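Putative isomerase (Streptomyces coelicolor A3, PDB 2OQH) is a member of the enolase superfamily that probably acts on sugar acids, perhaps dehydrating D-glucarate to 5-dehydro-4-deoxy-D-glucarate. Local coordinates at residues D197-W202 with T245-V250. Sequence-based numbering, arbitrary orientation.
Sequences DPNAAW and TNMCVV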
ATOM      1  N   ASP A 197      10.692  -1.857  -9.955  1.00 15.83           N
ATOM      2  CA  ASP A 197      10.864  -2.326  -8.588  1.00 16.39           C
ATOM      3  C   ASP A 197      11.518  -3.699  -8.551  1.00 16.21           C
ATOM      4  O   ASP A 197      10.846  -4.712  -8.700  1.00 16.26           O
ATOM      5  CB  ASP A 197       9.497  -2.393  -7.900  1.00 18.10           C
ATOM      6  CG  ASP A 197       9.594  -2.671  -6.416  1.00 20.30           C
ATOM      7  OD1 ASP A 197      10.683  -3.042  -5.930  1.00 19.52           O
ATOM      8  OD2 ASP A 197       8.560  -2.522  -5.728  1.00 23.93           O
ATOM      9  N   PRO A 198      12.848  -3.747  -8.362  1.00 15.69           N
ATOM     10  CA  PRO A 198      13.589  -5.013  -8.301  1.00 15.43           C
ATOM     11  C   PRO A 198      13.433  -5.698  -6.944  1.00 16.18           C
ATOM     12  O   PRO A 198      13.945  -6.799  -6.729  1.00 17.24           O
ATOM     13  CB  PRO A 198      15.040  -4.584  -8.547  1.00 14.89           C
ATOM     14  CG  PRO A 198      14.904  -3.302  -9.323  1.00 15.66           C
ATOM     15  CD  PRO A 198      13.771  -2.622  -8.593  1.00 15.24           C
ATOM     16  N   ASN A 199      12.729  -5.043  -6.026  1.00 16.57           N
ATOM     17  CA  ASN A 199      12.522  -5.597  -4.690  1.00 17.66           C
ATOM     18  C   ASN A 199      13.843  -5.975  -4.046  1.00 16.30           C
ATOM     19  O   ASN A 199      13.999  -7.061  -3.489  1.00 16.93           O
ATOM     20  CB  ASN A 199      11.600  -6.814  -4.754  1.00 19.88           C
ATOM     21  CG  ASN A 199      10.173  -6.435  -5.089  1.00 24.29           C
ATOM     22  OD1 ASN A 199       9.496  -5.765  -4.302  1.00 26.82           O
ATOM     23  ND2 ASN A 199       9.711  -6.846  -6.263  1.00 25.82           N
ATOM     24  N   ALA A 200      14.797  -5.058  -4.148  1.00 16.59           N
ATOM     25  CA  ALA A 200      16.115  -5.226  -3.562  1.00 16.00           C
ATOM     26  C   ALA A 200      16.850  -6.461  -4.055  1.00 16.72           C
ATOM     27  O   ALA A 200      17.644  -7.041  -3.319  1.00 17.29           O
ATOM     28  CB  ALA A 200      15.996  -5.262  -2.041  1.00 15.43           C
ATOM     29  N   ALA A 201      16.600  -6.852  -5.302  1.00 16.71           N
ATOM     30  CA  ALA A 201      17.259  -8.028  -5.860  1.00 17.67           C
ATOM     31  C   ALA A 201      18.603  -7.727  -6.528  1.00 17.76           C
ATOM     32  O   ALA A 201      19.380  -8.643  -6.782  1.00 18.39           O
ATOM     33  CB  ALA A 201      16.332  -8.733  -6.854  1.00 18.92           C
ATOM     34  N   TRP A 202      18.887  -6.460  -6.816  1.00 15.88           N
ATOM     35  CA  TRP A 202      20.162  -6.121  -7.450  1.00 14.62           C
ATOM     36  C   TRP A 202      21.231  -5.764  -6.426  1.00 14.24           C
ATOM     37  O   TRP A 202      20.932  -5.216  -5.363  1.00 14.69           O
ATOM     38  CB  TRP A 202      20.034  -4.915  -8.380  1.00 14.26           C
ATOM     39  CG  TRP A 202      19.024  -5.008  -9.477  1.00 15.29           C
ATOM     40  CD1 TRP A 202      18.442  -6.134  -9.978  1.00 15.70           C
ATOM     41  CD2 TRP A 202      18.538  -3.918 -10.264  1.00 16.10           C
ATOM     42  NE1 TRP A 202      17.623  -5.812 -11.034  1.00 14.68           N
ATOM     43  CE2 TRP A 202      17.666  -4.456 -11.232  1.00 15.46           C
ATOM     44  CE3 TRP A 202      18.760  -2.532 -10.245  1.00 16.90           C
ATOM     45  CZ2 TRP A 202      17.015  -3.658 -12.179  1.00 15.38           C
ATOM     46  CZ3 TRP A 202      18.109  -1.732 -11.193  1.00 17.38           C
ATOM     47  CH2 TRP A 202      17.249  -2.300 -12.144  1.00 16.39           C
ATOM     48  N   THR A 245      11.603   3.827  -1.769  1.00 11.16           N
ATOM     49  CA  THR A 245      11.686   2.641  -0.924  1.00 13.71           C
ATOM     50  C   THR A 245      10.443   2.375  -0.082  1.00 13.37           C
ATOM     51  O   THR A 245       9.687   3.287   0.261  1.00 14.36           O
ATOM     52  CB  THR A 245      12.862   2.733   0.082  1.00 14.28           C
ATOM     53  OG1 THR A 245      13.109   1.443   0.653  1.00 15.59           O
ATOM     54  CG2 THR A 245      12.515   3.689   1.227  1.00 13.72           C
ATOM     55  N   ASN A 246      10.250   1.102   0.238  1.00 15.40           N
ATOM     56  CA  ASN A 246       9.182   0.661   1.124  1.00 16.75           C
ATOM     57  C   ASN A 246       9.762  -0.581   1.776  1.00 16.27           C
ATOM     58  O   ASN A 246       9.041  -1.442   2.265  1.00 17.56           O
ATOM     59  CB  ASN A 246       7.869   0.359   0.376  1.00 20.54           C
ATOM     60  CG  ASN A 246       7.976  -0.804  -0.589  1.00 24.08           C
ATOM     61  OD1 ASN A 246       8.280  -1.930  -0.205  1.00 27.03           O
ATOM     62  ND2 ASN A 246       7.712  -0.532  -1.859  1.00 28.11           N
HETATM   63  N   MSE A 247      11.096  -0.642   1.774  1.00 16.46           N
HETATM   64  CA  MSE A 247      11.848  -1.749   2.357  1.00 17.32           C
HETATM   65  C   MSE A 247      12.996  -1.344   3.293  1.00 17.48           C
HETATM   66  O   MSE A 247      13.256  -2.047   4.268  1.00 18.21           O
HETATM   67  CB  MSE A 247      12.416  -2.650   1.258  1.00 18.68           C
HETATM   68  CG  MSE A 247      11.366  -3.463   0.509  1.00 24.16           C
HETATM   69 SE   MSE A 247      12.135  -4.562  -0.897  1.00 32.17          SE
HETATM   70  CE  MSE A 247      12.977  -5.902   0.197  1.00 27.61           C
ATOM     71  N   CYS A 248      13.692  -0.241   3.014  1.00 15.64           N
ATOM     72  CA  CYS A 248      14.797   0.152   3.894  1.00 16.05           C
ATOM     73  C   CYS A 248      14.388   1.206   4.933  1.00 15.85           C
ATOM     74  O   CYS A 248      15.142   1.495   5.862  1.00 16.70           O
ATOM     75  CB  CYS A 248      16.016   0.623   3.083  1.00 16.09           C
ATOM     76  SG  CYS A 248      15.925   2.260   2.356  1.00 16.61           S
ATOM     77  N   VAL A 249      13.194   1.771   4.762  1.00 13.84           N
ATOM     78  CA  VAL A 249      12.631   2.744   5.698  1.00 12.90           C
ATOM     79  C   VAL A 249      11.173   2.323   5.846  1.00 14.62           C
ATOM     80  O   VAL A 249      10.326   2.740   5.055  1.00 15.95           O
ATOM     81  CB  VAL A 249      12.671   4.190   5.157  1.00 12.60           C
ATOM     82  CG1 VAL A 249      11.920   5.117   6.113  1.00 12.49           C
ATOM     83  CG2 VAL A 249      14.111   4.658   4.997  1.00 13.66           C
ATOM     84  N   VAL A 250      10.886   1.487   6.846  1.00 13.45           N
ATOM     85  CA  VAL A 250       9.526   0.986   7.066  1.00 14.06           C
ATOM     86  C   VAL A 250       8.980   1.251   8.468  1.00 13.54           C
ATOM     87  O   VAL A 250       7.974   0.676   8.877  1.00 14.20           O
ATOM     88  CB  VAL A 250       9.452  -0.537   6.792  1.00 14.59           C
ATOM     89  CG1 VAL A 250       9.971  -0.834   5.391  1.00 16.63           C
ATOM     90  CG2 VAL A 250      10.266  -1.303   7.828  1.00 15.47           C
TER
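Met-247, deposited as selenomethionine, reaches from 245-250 to the turn at Asn-199 and Ala-200, and the meeting is chiefly apolar. Its selenium lies 3.9 Å from the backbone C of Asn-199, while the terminal CE stands 3.8 Å from CB of Ala-200. The chain runs extended through chi2 (179°) and then bends at chi3 (73°), which brings the methyl round to the alanine. A long, unbranched methionine-type side chain suits the span between the loops, and the small CB of Ala-200 points toward it. Asn-199 and Ala-200 both have positive phi, a conformation asparagine tolerates well.

Polar side chains approach more loosely. Asp-197 OD2 and Asn-246 ND2 remain 4.4 Å apart, too far for a direct bond. Glu-223 lies close to OD2 of Asp-197, and Lys-168 forms a long, weak ion pair with that same oxygen.

Hydrogen bonds shape each loop separately. Asp-197 OD1 accepts from N of Asn-199 at 2.9 Å on its anti side, 30° out of the carboxylate plane, making an Asx turn. In the other loop, Thr-245 OG1 receives N of Met-247 at 3.1 Å and N of Cys-248 at 3.0 Å, an ST turn combined with an ST motif; it also hydrogen-bonds Asp-224.

Both loops follow parallel barrel strands, 193-197 and 243-245, separated by strand 221-223. The chemistry implies two internally braced loops meeting through an exposed apolar side chain, beside Asp-197, Glu-223 and Asn-246, whose strand-end positions probably mark the superfamily's metal site.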